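Local coordinates for extracellular solute-binding protein, family 1 (Bifidobacterium longum subsp. infantis, PDB 6FTH) that probably captures human milk oligosaccharides outside the cell and delivers them to an ABC transporter for import, at residues A[96-101]-A[459-464]; A[118-121]-A[126-129]; A[228-233]-A[508-513]; A[451-456]-A[515-520]. One frame throughout, in Å; residues are numbered along the deposited sequence.

Contact 1 of 4, residues A[96-101]-A[459-464]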
loop_
_atom_site.group_PDB
_atom_site.type_symbol
_atom_site.label_atom_id
_atom_site.label_comp_id
_atom_site.label_asym_id
_atom_site.label_seq_id
_atom_site.Cartn_x
_atom_site.Cartn_y
_atom_site.Cartn_z
ATOM N N ALA A 96 2.160 -13.820 -14.127
ATOM C CA ALA A 96 2.097 -14.154 -15.544
ATOM C C ALA A 96 3.474 -14.489 -16.093
ATOM O O ALA A 96 3.618 -15.395 -16.917
ATOM C CB ALA A 96 1.439 -13.029 -16.345
ATOM N N ALA A 97 4.508 -13.787 -15.622
ATOM C CA ALA A 97 5.852 -14.035 -16.120
ATOM C C ALA A 97 6.324 -15.446 -15.791
ATOM O O ALA A 97 7.099 -16.030 -16.556
ATOM C CB ALA A 97 6.820 -13.001 -15.536
ATOM N N GLN A 98 5.883 -16.001 -14.660
ATOM C CA GLN A 98 6.198 -17.384 -14.317
ATOM C C GLN A 98 5.403 -18.385 -15.144
ATOM O O GLN A 98 5.803 -19.550 -15.223
ATOM C CB GLN A 98 5.919 -17.671 -12.841
ATOM C CG GLN A 98 6.720 -16.829 -11.857
ATOM C CD GLN A 98 8.174 -17.276 -11.723
ATOM O OE1 GLN A 98 8.518 -18.439 -11.985
ATOM N NE2 GLN A 98 9.034 -16.344 -11.314
ATOM N N PHE A 99 4.285 -17.959 -15.741
ATOM C CA PHE A 99 3.440 -18.827 -16.569
ATOM C C PHE A 99 3.051 -18.072 -17.836
ATOM O O PHE A 99 1.872 -17.832 -18.103
ATOM C CB PHE A 99 2.184 -19.248 -15.807
ATOM C CG PHE A 99 2.455 -19.999 -14.538
ATOM C CD1 PHE A 99 2.690 -19.324 -13.360
ATOM C CD2 PHE A 99 2.451 -21.386 -14.521
ATOM C CE1 PHE A 99 2.945 -20.014 -12.187
ATOM C CE2 PHE A 99 2.696 -22.073 -13.352
ATOM C CZ PHE A 99 2.947 -21.386 -12.187
ATOM N N PRO A 100 4.033 -17.704 -18.661
ATOM C CA PRO A 100 3.764 -16.711 -19.714
ATOM C C PRO A 100 2.766 -17.173 -20.764
ATOM O O PRO A 100 1.902 -16.387 -21.177
ATOM C CB PRO A 100 5.154 -16.472 -20.315
ATOM C CG PRO A 100 5.851 -17.797 -20.133
ATOM C CD PRO A 100 5.360 -18.323 -18.799
ATOM N N GLY A 101 2.866 -18.422 -21.221
ATOM C CA GLY A 101 1.987 -18.915 -22.268
ATOM C C GLY A 101 0.529 -18.975 -21.880
ATOM O O GLY A 101 -0.317 -19.207 -22.752
ATOM N N ASP A 459 15.305 -14.034 -11.709
ATOM C CA ASP A 459 15.815 -13.205 -10.632
ATOM C C ASP A 459 14.786 -13.047 -9.518
ATOM O O ASP A 459 15.162 -12.977 -8.344
ATOM C CB ASP A 459 16.252 -11.842 -11.162
ATOM C CG ASP A 459 17.601 -11.883 -11.858
ATOM O OD1 ASP A 459 18.288 -12.931 -11.845
ATOM O OD2 ASP A 459 17.947 -10.849 -12.430
ATOM N N SER A 460 13.494 -13.005 -9.868
ATOM C CA SER A 460 12.451 -12.968 -8.846
ATOM C C SER A 460 12.512 -14.191 -7.946
ATOM O O SER A 460 12.405 -14.076 -6.722
ATOM C CB SER A 460 11.082 -12.854 -9.510
ATOM O OG SER A 460 10.915 -11.581 -10.097
ATOM N N ASN A 461 12.722 -15.372 -8.526
ATOM C CA ASN A 461 12.818 -16.572 -7.711
ATOM C C ASN A 461 14.062 -16.545 -6.825
ATOM O O ASN A 461 14.013 -16.943 -5.658
ATOM C CB ASN A 461 12.763 -17.818 -8.603
ATOM C CG ASN A 461 11.381 -18.014 -9.237
ATOM O OD1 ASN A 461 10.370 -17.586 -8.698
ATOM N ND2 ASN A 461 11.354 -18.663 -10.389
ATOM N N THR A 462 15.188 -16.053 -7.342
ATOM C CA THR A 462 16.359 -15.912 -6.483
ATOM C C THR A 462 16.074 -14.977 -5.320
ATOM O O THR A 462 16.386 -15.288 -4.166
ATOM C CB THR A 462 17.544 -15.385 -7.286
ATOM O OG1 THR A 462 17.892 -16.354 -8.291
ATOM C CG2 THR A 462 18.735 -15.135 -6.374
ATOM N N LEU A 463 15.503 -13.810 -5.618
ATOM C CA LEU A 463 15.182 -12.843 -4.568
ATOM C C LEU A 463 14.294 -13.460 -3.507
ATOM O O LEU A 463 14.587 -13.371 -2.313
ATOM C CB LEU A 463 14.500 -11.618 -5.165
ATOM C CG LEU A 463 15.385 -10.709 -6.019
ATOM C CD1 LEU A 463 14.510 -9.674 -6.660
ATOM C CD2 LEU A 463 16.477 -10.031 -5.190
ATOM N N THR A 464 13.196 -14.085 -3.925
ATOM C CA THR A 464 12.233 -14.618 -2.967
ATOM C C THR A 464 12.841 -15.748 -2.146
ATOM O O THR A 464 12.630 -15.828 -0.926
ATOM C CB THR A 464 10.979 -15.088 -3.710
ATOM O OG1 THR A 464 11.317 -16.139 -4.605
ATOM C CG2 THR A 464 10.362 -13.984 -4.484
#
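Gln-98 on helix 93-98 and Asn-461 on helix 457-484 make the closest backbone approach of the two segments, yet their CA atoms stay 9.4 Å apart. The main chains therefore never meet, and side chains alone cross the interval. Gln-98 sends its chain over from helix 93-98; CG lies anti to the carbonyl carbon (chi1 -61°), and a bend about the CB-CG bond brings the amide to Asn-461, whose own amide comes from the opposite direction. Asn-461 ND2 donates to Gln-98 OE1 at 3.3 Å. The N-H points fairly straight at the oxygen, at 161°, but it meets the C=O from the flank and somewhat tilted from its plane; the two amide planes stand 45° apart. Gln-98 NE2 lies 4.4 Å from Ser-460 CB and donates to Pro-457 O, at the start of the same long helix. The hydroxyl of Ser-460 is engaged elsewhere, with Asp-456 O. An alanine in place of Gln-98 would probably leave Pro-457 O without this donor and the amide of Asn-461 free to turn. With no apolar packing between the two segments, this is a polar bridge at the surface, two uncharged amides linking an early helix to one near the C-terminus.

Contact 2 of 4, residues A[118-121]-A[126-129]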
loop_
_atom_site.group_PDB
_atom_site.type_symbol
_atom_site.label_atom_id
_atom_site.label_comp_id
_atom_site.label_asym_id
_atom_site.label_seq_id
_atom_site.Cartn_x
_atom_site.Cartn_y
_atom_site.Cartn_z
ATOM N N GLN A 118 -5.900 5.687 -23.287
ATOM C CA GLN A 118 -6.028 7.016 -22.705
ATOM C C GLN A 118 -5.527 7.024 -21.265
ATOM O O GLN A 118 -4.830 7.957 -20.838
ATOM C CB GLN A 118 -7.486 7.472 -22.783
ATOM C CG GLN A 118 -7.693 8.880 -22.363
ATOM C CD GLN A 118 -7.131 9.852 -23.364
ATOM O OE1 GLN A 118 -7.017 9.532 -24.550
ATOM N NE2 GLN A 118 -6.767 11.032 -22.901
ATOM N N PHE A 119 -5.865 5.977 -20.506
ATOM C CA PHE A 119 -5.309 5.808 -19.166
ATOM C C PHE A 119 -3.786 5.923 -19.211
ATOM O O PHE A 119 -3.189 6.713 -18.472
ATOM C CB PHE A 119 -5.788 4.438 -18.644
ATOM C CG PHE A 119 -5.270 4.016 -17.269
ATOM C CD1 PHE A 119 -4.739 4.897 -16.347
ATOM C CD2 PHE A 119 -5.329 2.668 -16.933
ATOM C CE1 PHE A 119 -4.285 4.449 -15.112
ATOM C CE2 PHE A 119 -4.898 2.221 -15.693
ATOM C CZ PHE A 119 -4.371 3.112 -14.790
ATOM N N PHE A 120 -3.157 5.172 -20.113
ATOM C CA PHE A 120 -1.703 5.147 -20.191
ATOM C C PHE A 120 -1.124 6.461 -20.698
ATOM O O PHE A 120 -0.009 6.816 -20.307
ATOM C CB PHE A 120 -1.254 3.992 -21.093
ATOM C CG PHE A 120 -1.511 2.621 -20.522
ATOM C CD1 PHE A 120 -1.917 2.430 -19.192
ATOM C CD2 PHE A 120 -1.321 1.504 -21.314
ATOM C CE1 PHE A 120 -2.111 1.150 -18.685
ATOM C CE2 PHE A 120 -1.512 0.226 -20.807
ATOM C CZ PHE A 120 -1.923 0.053 -19.500
ATOM N N LYS A 121 -1.847 7.176 -21.566
ATOM C CA LYS A 121 -1.403 8.500 -22.001
ATOM C C LYS A 121 -1.361 9.471 -20.832
ATOM O O LYS A 121 -0.385 10.210 -20.653
ATOM C CB LYS A 121 -2.340 9.059 -23.072
ATOM C CG LYS A 121 -1.942 10.485 -23.558
ATOM C CD LYS A 121 -2.883 11.016 -24.637
ATOM C CE LYS A 121 -2.348 12.305 -25.297
ATOM N NZ LYS A 121 -2.046 13.369 -24.304
ATOM N N ALA A 126 1.542 4.117 -14.816
ATOM C CA ALA A 126 0.667 2.964 -14.638
ATOM C C ALA A 126 0.992 1.895 -15.666
ATOM O O ALA A 126 1.058 0.707 -15.333
ATOM C CB ALA A 126 -0.803 3.386 -14.737
ATOM N N GLN A 127 1.235 2.296 -16.913
ATOM C CA GLN A 127 1.627 1.321 -17.924
ATOM C C GLN A 127 2.946 0.657 -17.550
ATOM O O GLN A 127 3.107 -0.556 -17.703
ATOM C CB GLN A 127 1.734 1.991 -19.287
ATOM C CG GLN A 127 2.173 1.045 -20.377
ATOM C CD GLN A 127 2.068 1.654 -21.768
ATOM O OE1 GLN A 127 2.067 2.878 -21.929
ATOM N NE2 GLN A 127 1.989 0.799 -22.778
ATOM N N LYS A 128 3.903 1.437 -17.047
ATOM C CA LYS A 128 5.174 0.838 -16.641
ATOM C C LYS A 128 4.984 -0.212 -15.554
ATOM O O LYS A 128 5.732 -1.193 -15.496
ATOM C CB LYS A 128 6.102 1.917 -16.107
ATOM C CG LYS A 128 6.550 2.900 -17.165
ATOM C CD LYS A 128 7.627 3.812 -16.609
ATOM C CE LYS A 128 8.190 4.715 -17.676
ATOM N NZ LYS A 128 9.239 5.584 -17.066
ATOM N N LEU A 129 4.012 -0.006 -14.675
ATOM C CA LEU A 129 3.830 -0.897 -13.543
ATOM C C LEU A 129 3.597 -2.332 -13.977
ATOM O O LEU A 129 3.987 -3.259 -13.256
ATOM C CB LEU A 129 2.654 -0.402 -12.703
ATOM C CG LEU A 129 2.449 -1.028 -11.329
ATOM C CD1 LEU A 129 3.639 -0.741 -10.399
ATOM C CD2 LEU A 129 1.134 -0.510 -10.710
#
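Ala-126, whose methyl group meets the ring of Phe-119, accepts at its backbone O a weak bond from Leu-129 N, 3.1 Å away. No hydrogen bond joins the two segments themselves; helices 114-122 and 124-130, consecutive in the chain, meet here through carbon. The main element is Gln-127 laid across Phe-120. Its CB sits over the centre of the ring, 3.6 Å from the centroid and 14° off the ring normal, a CH-pi contact. With CG anti to the backbone N (chi1 178°) and the chain extended beyond it, the glutamine runs on past the rim of the ring, CD ending 3.4 Å from Phe-120 CD2. Its amide plane is turned 21° from the ring plane, just beyond the rim, with OE1 3.6 Å from Phe-120 CB. Beside it, Phe-119 CZ touches Ala-126 CB at 3.6 Å. Phe-119 also stacks with Trp-412, while Phe-119, Phe-120 and Ala-126 all rest on Pro-141 of strand 140-143. Replacing Phe-120 with a serine is likely to open a gap under Gln-127 and free its amide to swing. The glutamine is thus used chiefly through its aliphatic stem, CB and CG, sealing the partly exposed border of an aromatic interior.

Contact 3 of 4, residues A[228-233]-A[508-513]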
loop_
_atom_site.group_PDB
_atom_site.type_symbol
_atom_site.label_atom_id
_atom_site.label_comp_id
_atom_site.label_asym_id
_atom_site.label_seq_id
_atom_site.Cartn_x
_atom_site.Cartn_y
_atom_site.Cartn_z
ATOM N N LYS A 228 4.359 -0.962 -1.209
ATOM C CA LYS A 228 4.604 -2.039 -2.173
ATOM C C LYS A 228 6.005 -1.886 -2.759
ATOM O O LYS A 228 6.589 -0.799 -2.754
ATOM C CB LYS A 228 3.575 -2.044 -3.310
ATOM C CG LYS A 228 3.415 -0.719 -4.056
ATOM C CD LYS A 228 2.317 -0.806 -5.129
ATOM C CE LYS A 228 2.157 0.486 -5.936
ATOM N NZ LYS A 228 1.522 1.601 -5.172
ATOM N N GLY A 229 6.529 -2.991 -3.266
ATOM C CA GLY A 229 7.766 -2.979 -4.032
ATOM C C GLY A 229 8.962 -3.539 -3.288
ATOM O O GLY A 229 8.838 -4.402 -2.414
ATOM N N ALA A 230 10.147 -3.023 -3.615
ATOM C CA ALA A 230 11.382 -3.567 -3.052
ATOM C C ALA A 230 11.610 -3.135 -1.606
ATOM O O ALA A 230 12.259 -3.844 -0.824
ATOM C CB ALA A 230 12.579 -3.095 -3.887
ATOM N N SER A 231 11.119 -1.960 -1.237
ATOM C CA SER A 231 11.393 -1.444 0.099
ATOM C C SER A 231 10.887 -2.339 1.225
ATOM O O SER A 231 11.637 -2.548 2.196
ATOM C CB SER A 231 10.864 -0.009 0.228
ATOM O OG SER A 231 11.140 0.519 1.496
ATOM N N PRO A 232 9.696 -2.931 1.153
ATOM C CA PRO A 232 9.290 -3.846 2.226
ATOM C C PRO A 232 10.203 -5.030 2.424
ATOM O O PRO A 232 10.107 -5.678 3.471
ATOM C CB PRO A 232 7.891 -4.295 1.793
ATOM C CG PRO A 232 7.375 -3.151 1.013
ATOM C CD PRO A 232 8.568 -2.619 0.267
ATOM N N THR A 233 11.076 -5.350 1.476
ATOM C CA THR A 233 12.016 -6.447 1.644
ATOM C C THR A 233 13.414 -5.992 2.029
ATOM O O THR A 233 14.318 -6.828 2.132
ATOM C CB THR A 233 12.055 -7.347 0.397
ATOM O OG1 THR A 233 12.566 -6.645 -0.740
ATOM C CG2 THR A 233 10.651 -7.859 0.071
ATOM N N LYS A 508 22.619 -6.710 -5.700
ATOM C CA LYS A 508 23.075 -6.594 -7.076
ATOM C C LYS A 508 21.942 -6.842 -8.073
ATOM O O LYS A 508 21.874 -6.177 -9.117
ATOM C CB LYS A 508 24.250 -7.550 -7.278
ATOM C CG LYS A 508 24.909 -7.488 -8.645
ATOM C CD LYS A 508 26.403 -7.973 -8.639
ATOM C CE LYS A 508 26.520 -9.324 -8.041
ATOM N NZ LYS A 508 27.883 -9.846 -8.252
ATOM N N ILE A 509 21.040 -7.801 -7.778
ATOM C CA ILE A 509 19.878 -8.042 -8.630
ATOM C C ILE A 509 18.992 -6.804 -8.705
ATOM O O ILE A 509 18.592 -6.375 -9.795
ATOM C CB ILE A 509 19.095 -9.270 -8.129
ATOM C CG1 ILE A 509 19.894 -10.538 -8.450
ATOM C CG2 ILE A 509 17.706 -9.313 -8.743
ATOM C CD1 ILE A 509 19.321 -11.820 -7.802
ATOM N N TRP A 510 18.719 -6.176 -7.551
ATOM C CA TRP A 510 17.882 -4.984 -7.566
ATOM C C TRP A 510 18.585 -3.840 -8.282
ATOM O O TRP A 510 17.944 -3.082 -9.015
ATOM C CB TRP A 510 17.463 -4.577 -6.149
ATOM C CG TRP A 510 16.252 -5.317 -5.689
ATOM C CD1 TRP A 510 16.183 -6.229 -4.681
ATOM C CD2 TRP A 510 14.919 -5.187 -6.220
ATOM N NE1 TRP A 510 14.881 -6.681 -4.557
ATOM C CE2 TRP A 510 14.102 -6.068 -5.498
ATOM C CE3 TRP A 510 14.353 -4.431 -7.247
ATOM C CZ2 TRP A 510 12.733 -6.202 -5.747
ATOM C CZ3 TRP A 510 12.986 -4.570 -7.505
ATOM C CH2 TRP A 510 12.198 -5.452 -6.756
ATOM N N GLN A 511 19.901 -3.694 -8.093
ATOM C CA GLN A 511 20.609 -2.652 -8.833
ATOM C C GLN A 511 20.472 -2.861 -10.332
ATOM O O GLN A 511 20.280 -1.903 -11.091
ATOM C CB GLN A 511 22.085 -2.616 -8.457
ATOM C CG GLN A 511 22.878 -1.546 -9.202
ATOM C CD GLN A 511 22.699 -0.153 -8.611
ATOM O OE1 GLN A 511 23.135 0.113 -7.486
ATOM N NE2 GLN A 511 22.098 0.748 -9.384
ATOM N N LYS A 512 20.617 -4.101 -10.785
ATOM C CA LYS A 512 20.539 -4.390 -12.214
ATOM C C LYS A 512 19.188 -3.990 -12.785
ATOM O O LYS A 512 19.115 -3.313 -13.812
ATOM C CB LYS A 512 20.789 -5.878 -12.449
ATOM C CG LYS A 512 20.693 -6.274 -13.919
ATOM C CD LYS A 512 21.000 -7.724 -14.138
ATOM C CE LYS A 512 19.900 -8.587 -13.615
ATOM N NZ LYS A 512 20.103 -10.051 -13.903
ATOM N N TRP A 513 18.103 -4.425 -12.155
ATOM C CA TRP A 513 16.784 -4.115 -12.711
ATOM C C TRP A 513 16.449 -2.641 -12.545
ATOM O O TRP A 513 15.840 -2.029 -13.430
ATOM C CB TRP A 513 15.726 -5.002 -12.079
ATOM C CG TRP A 513 15.877 -6.407 -12.560
ATOM C CD1 TRP A 513 16.399 -7.460 -11.868
ATOM C CD2 TRP A 513 15.622 -6.881 -13.885
ATOM N NE1 TRP A 513 16.464 -8.579 -12.681
ATOM C CE2 TRP A 513 16.006 -8.240 -13.924
ATOM C CE3 TRP A 513 15.112 -6.288 -15.046
ATOM C CZ2 TRP A 513 15.852 -9.026 -15.070
ATOM C CZ3 TRP A 513 14.969 -7.071 -16.188
ATOM C CH2 TRP A 513 15.343 -8.426 -16.188
HETATM O O HOH W 1 13.309 -8.291 -2.807
#
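A methyl group set on an indole face, with a water bridge alongside, joins Ala-230 and Thr-233 to Trp-510. The contact ties the loop between strands 197-199 and 235-238 to helix 503-518 near the end of the chain. Ala-230 CB lies over the six-membered ring of Trp-510, 3.6 Å from its centroid and only 9° off the normal, a CH-pi contact that brings CB within 3.6 Å of CZ2. The indole reaches the loop because CG is anti to the carbonyl carbon (chi1 -85°), which carries the ring out from the helix.

The polar edge of the indole is served separately. Trp-510 NE1 donates to a water lying in the ring plane, 2.9 Å away, and that water donates to Thr-233 OG1 at 2.7 Å. The hydroxyl donates in turn to Ala-230 O, 2.8 Å from OG1, so the bonds run on from water to hydroxyl to carbonyl. Ala-230 O is gripped twice, since Thr-233 N also donates to it at 3.0 Å, from the same face of the carbonyl plane. This double hold probably helps hold the short 3-10 turn and so the Ala-230 methyl. Just before it, Gly-229 has backbone angles at which a side chain would collide with the preceding carbonyl O, so glycine suits the turn.

Around this pair, Trp-510 also packs on Leu-463 of helix 457-484 and Val-242 of strand 241-244, and its ring meets that of Phe-235 in strand 235-238. The indole thus fills the angle between two C-terminal helices and a pair of short strands.

Contact 4 of 4, residues A[451-456]-A[515-520]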
loop_
_atom_site.group_PDB
_atom_site.type_symbol
_atom_site.label_atom_id
_atom_site.label_comp_id
_atom_site.label_asym_id
_atom_site.label_seq_id
_atom_site.Cartn_x
_atom_site.Cartn_y
_atom_site.Cartn_z
ATOM N N ASP A 451 8.217 1.865 -8.304
ATOM C CA ASP A 451 7.307 0.760 -8.107
ATOM C C ASP A 451 7.262 -0.174 -9.313
ATOM O O ASP A 451 6.900 -1.345 -9.156
ATOM C CB ASP A 451 5.912 1.331 -7.847
ATOM C CG ASP A 451 5.851 2.223 -6.624
ATOM O OD1 ASP A 451 6.763 2.134 -5.774
ATOM O OD2 ASP A 451 4.865 3.014 -6.507
ATOM N N TYR A 452 7.616 0.310 -10.498
ATOM C CA TYR A 452 7.545 -0.473 -11.727
ATOM C C TYR A 452 8.792 -1.322 -11.997
ATOM O O TYR A 452 8.834 -2.019 -13.015
ATOM C CB TYR A 452 7.260 0.444 -12.918
ATOM C CG TYR A 452 8.098 1.702 -13.023
ATOM C CD1 TYR A 452 9.390 1.649 -13.526
ATOM C CD2 TYR A 452 7.589 2.938 -12.662
ATOM C CE1 TYR A 452 10.148 2.768 -13.647
ATOM C CE2 TYR A 452 8.362 4.082 -12.773
ATOM C CZ TYR A 452 9.637 3.991 -13.274
ATOM O OH TYR A 452 10.448 5.114 -13.390
ATOM N N VAL A 453 9.805 -1.281 -11.137
ATOM C CA VAL A 453 11.012 -2.080 -11.356
ATOM C C VAL A 453 10.659 -3.533 -11.067
ATOM O O VAL A 453 10.469 -3.902 -9.908
ATOM C CB VAL A 453 12.166 -1.605 -10.464
ATOM C CG1 VAL A 453 13.414 -2.480 -10.674
ATOM C CG2 VAL A 453 12.509 -0.161 -10.767
ATOM N N ASN A 454 10.561 -4.341 -12.123
ATOM C CA ASN A 454 10.034 -5.709 -12.062
ATOM C C ASN A 454 11.135 -6.691 -12.477
ATOM O O ASN A 454 11.397 -6.827 -13.681
ATOM C CB ASN A 454 8.860 -5.836 -13.051
ATOM C CG ASN A 454 7.726 -4.810 -12.818
ATOM O OD1 ASN A 454 7.221 -4.163 -13.767
ATOM N ND2 ASN A 454 7.298 -4.691 -11.576
ATOM N N PRO A 455 11.789 -7.398 -11.540
ATOM C CA PRO A 455 12.781 -8.416 -11.944
ATOM C C PRO A 455 12.131 -9.537 -12.732
ATOM O O PRO A 455 10.964 -9.872 -12.524
ATOM C CB PRO A 455 13.314 -8.940 -10.611
ATOM C CG PRO A 455 13.062 -7.831 -9.632
ATOM C CD PRO A 455 11.756 -7.257 -10.077
ATOM N N ASP A 456 12.911 -10.137 -13.632
ATOM C CA ASP A 456 12.410 -11.235 -14.434
ATOM C C ASP A 456 12.191 -12.474 -13.569
ATOM O O ASP A 456 12.495 -12.490 -12.372
ATOM C CB ASP A 456 13.316 -11.470 -15.643
ATOM C CG ASP A 456 14.645 -12.145 -15.304
ATOM O OD1 ASP A 456 14.919 -12.506 -14.139
ATOM O OD2 ASP A 456 15.435 -12.302 -16.250
ATOM N N ASP A 515 18.601 -0.284 -12.790
ATOM C CA ASP A 515 19.319 0.348 -13.899
ATOM C C ASP A 515 18.591 0.130 -15.226
ATOM O O ASP A 515 18.422 1.066 -16.012
ATOM C CB ASP A 515 20.749 -0.197 -13.972
ATOM C CG ASP A 515 21.625 0.278 -12.842
ATOM O OD1 ASP A 515 21.243 1.226 -12.125
ATOM O OD2 ASP A 515 22.711 -0.298 -12.667
ATOM N N ILE A 516 18.154 -1.102 -15.492
ATOM C CA ILE A 516 17.443 -1.406 -16.741
ATOM C C ILE A 516 16.232 -0.491 -16.900
ATOM O O ILE A 516 15.988 0.065 -17.981
ATOM C CB ILE A 516 17.040 -2.891 -16.776
ATOM C CG1 ILE A 516 18.276 -3.771 -17.025
ATOM C CG2 ILE A 516 15.963 -3.149 -17.829
ATOM C CD1 ILE A 516 18.027 -5.265 -16.828
ATOM N N TYR A 517 15.460 -0.316 -15.819
ATOM C CA TYR A 517 14.202 0.433 -15.897
ATOM C C TYR A 517 14.399 1.948 -15.849
ATOM O O TYR A 517 13.563 2.689 -16.373
ATOM C CB TYR A 517 13.277 0.022 -14.751
ATOM C CG TYR A 517 12.409 -1.175 -15.015
ATOM C CD1 TYR A 517 12.827 -2.464 -14.699
ATOM C CD2 TYR A 517 11.124 -1.011 -15.534
ATOM C CE1 TYR A 517 11.994 -3.554 -14.922
ATOM C CE2 TYR A 517 10.300 -2.092 -15.761
ATOM C CZ TYR A 517 10.728 -3.357 -15.448
ATOM O OH TYR A 517 9.864 -4.412 -15.673
ATOM N N THR A 518 15.474 2.448 -15.248
ATOM C CA THR A 518 15.567 3.875 -14.967
ATOM C C THR A 518 16.699 4.592 -15.674
ATOM O O THR A 518 16.677 5.830 -15.720
ATOM C CB THR A 518 15.671 4.142 -13.451
ATOM O OG1 THR A 518 15.435 5.526 -13.212
ATOM C CG2 THR A 518 17.013 3.836 -12.966
ATOM N N LYS A 519 17.676 3.874 -16.233
ATOM C CA LYS A 519 18.867 4.495 -16.786
ATOM C C LYS A 519 18.994 4.159 -18.264
ATOM O O LYS A 519 18.610 3.067 -18.709
ATOM C CB LYS A 519 20.128 4.034 -16.042
ATOM C CG LYS A 519 20.159 4.514 -14.602
ATOM C CD LYS A 519 21.443 4.107 -13.882
ATOM C CE LYS A 519 21.327 4.393 -12.387
ATOM N NZ LYS A 519 22.504 3.897 -11.643
ATOM N N LYS A 520 19.524 5.120 -19.021
ATOM C CA LYS A 520 19.697 4.946 -20.463
ATOM C C LYS A 520 20.860 3.997 -20.748
ATOM O O LYS A 520 21.645 3.681 -19.845
ATOM C CB LYS A 520 19.920 6.297 -21.162
ATOM C CG LYS A 520 21.209 7.032 -20.776
ATOM C CD LYS A 520 21.366 8.356 -21.549
ATOM C CE LYS A 520 21.676 8.108 -23.028
ATOM N NZ LYS A 520 21.815 9.358 -23.837
HETATM O O HOH W 2 12.181 5.385 -15.318
#
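Tyr-517 lays one face of its ring against the backbone of Tyr-452 and Val-453, and this packing is the body of the contact. Val-453 CA stands 3.9 Å from the ring centroid, 14° off the normal, in a CH-pi contact. On the same face Tyr-452 O sits toward the rim, 3.1 Å from Tyr-517 CE2.

The apolar touches come next. Val-453 CG2 rests 4.1 Å from Tyr-517 CB, and the two tyrosine side chains run antiparallel past one another, Tyr-517 CD2 meeting the edge of the Tyr-452 ring at CD1, 3.8 Å away. Tyr-452 turns this way because its CG is tucked between the backbone N and the carbonyl carbon (chi1 47°).

Polar links are few. Tyr-517 OH donates a weak, long bond of 3.5 Å to Asn-454 O. At the other end a water joins the phenol OH of Tyr-452, 2.6 Å off, to Tyr-517 O, to which it donates. A salt bridge inside the C-terminal segment, Lys-519 NZ to Asp-515 OD1 at 3.0 Å, draws the residue just past helix 503-518 back onto that helix.

The chemistry is that of an aromatic plate pressed on an irregular loop: shape and dispersion probably do most of the work, while the weak phenol bond and the water, which reaches the backbone O of Tyr-517, probably add a lesser polar hold.

Overall arrangement
Contacts 1, 3 and 4 gather round the C-terminal helices. Contacts 3 and 4 share helix 503-518, their centres about 9 Å apart, and contact 1, on helix 457-484, lies about 14 and 15 Å from them. Asp-459 joins contact 1 to contact 3 by a salt bridge to Lys-512 and a probable hydrogen bond to Trp-513. Contact 2 lies about 16 Å from contact 4, centre to centre, and touches it where Leu-129 and Lys-128 pack on 451-454. Along the chain contact 2 closes first, whereas contacts 1, 3 and 4 interleave. The C-terminal helices thus pack on one another and, in contacts 1 and 3, on earlier segments, on one side of the chain's centre.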